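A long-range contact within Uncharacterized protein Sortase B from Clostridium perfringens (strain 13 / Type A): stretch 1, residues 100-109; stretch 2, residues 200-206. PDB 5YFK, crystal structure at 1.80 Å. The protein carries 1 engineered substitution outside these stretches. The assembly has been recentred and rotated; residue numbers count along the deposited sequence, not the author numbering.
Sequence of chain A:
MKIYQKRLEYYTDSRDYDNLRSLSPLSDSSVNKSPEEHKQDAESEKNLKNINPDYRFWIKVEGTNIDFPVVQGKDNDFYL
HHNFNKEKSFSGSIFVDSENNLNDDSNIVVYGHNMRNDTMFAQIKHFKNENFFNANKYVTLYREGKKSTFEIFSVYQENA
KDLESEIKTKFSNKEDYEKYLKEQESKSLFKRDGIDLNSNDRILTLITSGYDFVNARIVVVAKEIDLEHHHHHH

Stretch 1, residues 100-109: NNLNDDSNIV
Stretch 2 (200-206) NDRILTL

How do two stretches almost a hundred residues apart come to lie side by side? Residues 107-109 and 203-206 are neighbouring parallel strands, their axes approaching to 4.6 Å at 23°. Asn107 pairs with Ile203, Ile108 with Leu204 and Val109 with Thr205, each with CA atoms 4.8 Å apart. Extended backbones, such as phi/psi -92/122 at Ile108 and -129/126 at Leu204, support a ladder of three hydrogen bonds: Ile203 N to Ser106 O (2.8 Å), Ile108 N to Ile203 O (2.9 Å) and Thr205 N to Ile108 O (2.8 Å). CA-H...O contacts fill the gaps, among them Asn107 CA to Ile203 O at 3.3 Å and Leu204 CA to Ile108 O at 3.4 Å.

What does Arg202, which has the largest covered area at 108 Å², do just before its strand? Its CA-to-CB bond points sideways, but a fully extended chain (chi1 to chi4 -171°, 176°, -157°, -178°) carries the guanidinium to the loop before Asn107. There NH1 donates to Leu102 O at 2.6 Å, while NE and NH1 both donate to Asp105 O, each at 2.9 Å. Both carbonyls lie at the guanidinium edge, where its N-H groups point, so a long, multiply donating side chain suits this place.

How is that loop shaped to receive the arginine? Asp105 N bonds to Asn101 O (2.7 Å), closing a turn, and Asp105 OD2 accepts from Asn101 N (2.5 Å) and Asn100 ND2 (2.9 Å). Asn100 also braces the strand: its ND2 donates to Asn107 O (3.0 Å) and its OD1 accepts from Val109 N (2.8 Å).

Why does Ile108 cover so much, 73 Å² of its surface? On the face it shares with Leu204, its m,t rotamer (chi1 -57°, chi2 163°) places CD1 over one face of the guanidinium, 3.8 Å from Arg202 NE, and CG2 3.9 Å from Leu204 CD1 (Leu204 is t,p). The branched apolar chain thus meets both neighbours in a buried setting.

What fills the other face, where Asn107, Val109, Ile203 and Thr205 lie? Thr205, in m (chi1 -57°), covers 59 Å², and its OG1 donates to Asn107 OD1 at 2.7 Å, satisfying polar atoms within a buried layer. Asn107 is t (chi1 -173°, chi2 13°), and its OD1 also lies 3.5 Å from CG1 of Ile203, itself p,t (57°, 164°). Val109, t at 174°, sets CG2 4.1 Å from Thr205 CB. Altogether the stretches bury 507 Å².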

# COMPACT_ATOMS: atom_id res chain seq x y z
N ASN A 100 7.98 -6.36 7.93
CA ASN A 100 8.24 -6.76 6.56
C ASN A 100 9.72 -6.82 6.24
O ASN A 100 10.46 -5.85 6.46
CB ASN A 100 7.56 -5.81 5.57
CG ASN A 100 6.31 -6.41 4.93
OD1 ASN A 100 5.40 -5.66 4.60
ND2 ASN A 100 6.34 -7.69 4.62
N ASN A 101 10.13 -7.94 5.66
CA ASN A 101 11.40 -7.97 4.92
C ASN A 101 11.13 -7.85 3.44
O ASN A 101 10.65 -8.80 2.79
CB ASN A 101 12.19 -9.25 5.23
CG ASN A 101 13.52 -9.31 4.48
OD1 ASN A 101 13.67 -8.79 3.38
ND2 ASN A 101 14.53 -9.84 5.15
N LEU A 102 11.45 -6.68 2.88
CA LEU A 102 11.03 -6.33 1.52
C LEU A 102 11.80 -7.11 0.46
O LEU A 102 11.28 -7.37 -0.63
CB LEU A 102 11.18 -4.83 1.28
CG LEU A 102 10.25 -3.93 2.10
CD1 LEU A 102 10.47 -2.47 1.70
CD2 LEU A 102 8.80 -4.33 1.85
N ASN A 103 12.96 -7.66 0.83
CA ASN A 103 13.68 -8.54 -0.10
C ASN A 103 13.10 -9.93 -0.18
O ASN A 103 13.17 -10.58 -1.23
CB ASN A 103 15.16 -8.63 0.30
CG ASN A 103 15.88 -7.31 0.15
OD1 ASN A 103 15.73 -6.62 -0.86
ND2 ASN A 103 16.54 -6.88 1.21
N ASP A 104 12.52 -10.39 0.93
CA ASP A 104 12.13 -11.79 1.08
C ASP A 104 10.63 -12.04 1.07
O ASP A 104 10.17 -13.07 0.54
CB ASP A 104 12.74 -12.39 2.34
CG ASP A 104 14.26 -12.28 2.38
OD1 ASP A 104 14.88 -11.99 1.33
OD2 ASP A 104 14.82 -12.56 3.46
N ASP A 105 9.87 -11.17 1.73
CA ASP A 105 8.50 -11.55 2.11
C ASP A 105 7.56 -11.67 0.88
O ASP A 105 7.65 -10.89 -0.07
CB ASP A 105 7.94 -10.55 3.11
CG ASP A 105 8.62 -10.63 4.48
OD1 ASP A 105 9.42 -11.57 4.71
OD2 ASP A 105 8.37 -9.72 5.29
N SER A 106 6.64 -12.63 0.92
CA SER A 106 5.68 -12.80 -0.18
C SER A 106 4.46 -11.84 -0.09
O SER A 106 3.73 -11.67 -1.07
CB SER A 106 5.22 -14.27 -0.28
OG SER A 106 6.11 -15.01 -1.10
N ASN A 107 4.26 -11.22 1.07
CA ASN A 107 3.17 -10.22 1.24
C ASN A 107 3.77 -8.94 1.78
O ASN A 107 4.28 -8.93 2.90
CB ASN A 107 2.11 -10.73 2.19
CG ASN A 107 0.90 -9.82 2.28
OD1 ASN A 107 0.70 -8.91 1.46
ND2 ASN A 107 0.05 -10.10 3.27
N ILE A 108 3.72 -7.89 0.98
CA ILE A 108 4.14 -6.56 1.41
C ILE A 108 2.90 -5.86 1.95
O ILE A 108 1.90 -5.69 1.25
CB ILE A 108 4.73 -5.79 0.23
CG1 ILE A 108 5.91 -6.58 -0.37
CG2 ILE A 108 5.15 -4.38 0.68
CD1 ILE A 108 6.31 -6.14 -1.76
N VAL A 109 2.98 -5.43 3.20
CA VAL A 109 1.79 -4.90 3.86
C VAL A 109 1.97 -3.44 4.15
O VAL A 109 2.95 -3.05 4.81
CB VAL A 109 1.48 -5.66 5.16
CG1 VAL A 109 0.34 -5.00 5.92
CG2 VAL A 109 1.16 -7.10 4.84
N ASN A 200 3.08 -19.20 -6.32
CA ASN A 200 4.29 -18.52 -6.79
C ASN A 200 4.17 -17.01 -6.75
O ASN A 200 5.16 -16.31 -6.96
CB ASN A 200 4.63 -18.93 -8.22
CG ASN A 200 4.95 -20.40 -8.34
OD1 ASN A 200 5.72 -20.95 -7.54
ND2 ASN A 200 4.27 -21.07 -9.26
N ASP A 201 2.98 -16.50 -6.49
CA ASP A 201 2.74 -15.07 -6.60
C ASP A 201 3.34 -14.28 -5.43
O ASP A 201 3.61 -14.82 -4.34
CB ASP A 201 1.25 -14.77 -6.70
CG ASP A 201 0.67 -15.12 -8.06
OD1 ASP A 201 1.34 -14.85 -9.08
OD2 ASP A 201 -0.51 -15.55 -8.12
N ARG A 202 3.57 -13.00 -5.69
CA ARG A 202 3.91 -12.07 -4.62
C ARG A 202 2.78 -11.07 -4.50
O ARG A 202 2.29 -10.55 -5.51
CB ARG A 202 5.21 -11.33 -4.95
CG ARG A 202 5.69 -10.52 -3.75
CD ARG A 202 7.03 -9.84 -3.97
NE ARG A 202 7.65 -9.59 -2.67
CZ ARG A 202 8.81 -8.97 -2.49
NH1 ARG A 202 9.37 -8.95 -1.29
NH2 ARG A 202 9.38 -8.32 -3.50
N ILE A 203 2.33 -10.82 -3.28
CA ILE A 203 1.19 -9.95 -3.12
C ILE A 203 1.52 -8.67 -2.35
O ILE A 203 2.48 -8.62 -1.58
CB ILE A 203 -0.02 -10.67 -2.49
CG1 ILE A 203 0.34 -11.28 -1.12
CG2 ILE A 203 -0.56 -11.71 -3.48
CD1 ILE A 203 -0.88 -11.66 -0.28
N LEU A 204 0.60 -7.72 -2.49
CA LEU A 204 0.65 -6.42 -1.85
C LEU A 204 -0.70 -6.20 -1.17
O LEU A 204 -1.76 -6.40 -1.78
CB LEU A 204 0.84 -5.34 -2.91
CG LEU A 204 0.89 -3.88 -2.42
CD1 LEU A 204 1.98 -3.53 -1.44
CD2 LEU A 204 0.98 -2.98 -3.62
N THR A 205 -0.65 -5.90 0.12
CA THR A 205 -1.87 -5.67 0.90
C THR A 205 -1.89 -4.23 1.37
O THR A 205 -0.96 -3.80 2.06
CB THR A 205 -1.90 -6.61 2.11
OG1 THR A 205 -1.81 -7.97 1.65
CG2 THR A 205 -3.13 -6.40 2.99
N LEU A 206 -2.97 -3.53 1.07
CA LEU A 206 -3.14 -2.15 1.50
C LEU A 206 -4.26 -2.05 2.52
O LEU A 206 -5.34 -2.56 2.28
CB LEU A 206 -3.49 -1.24 0.32
CG LEU A 206 -2.60 -1.32 -0.93
CD1 LEU A 206 -3.09 -0.35 -1.99
CD2 LEU A 206 -1.15 -1.07 -0.59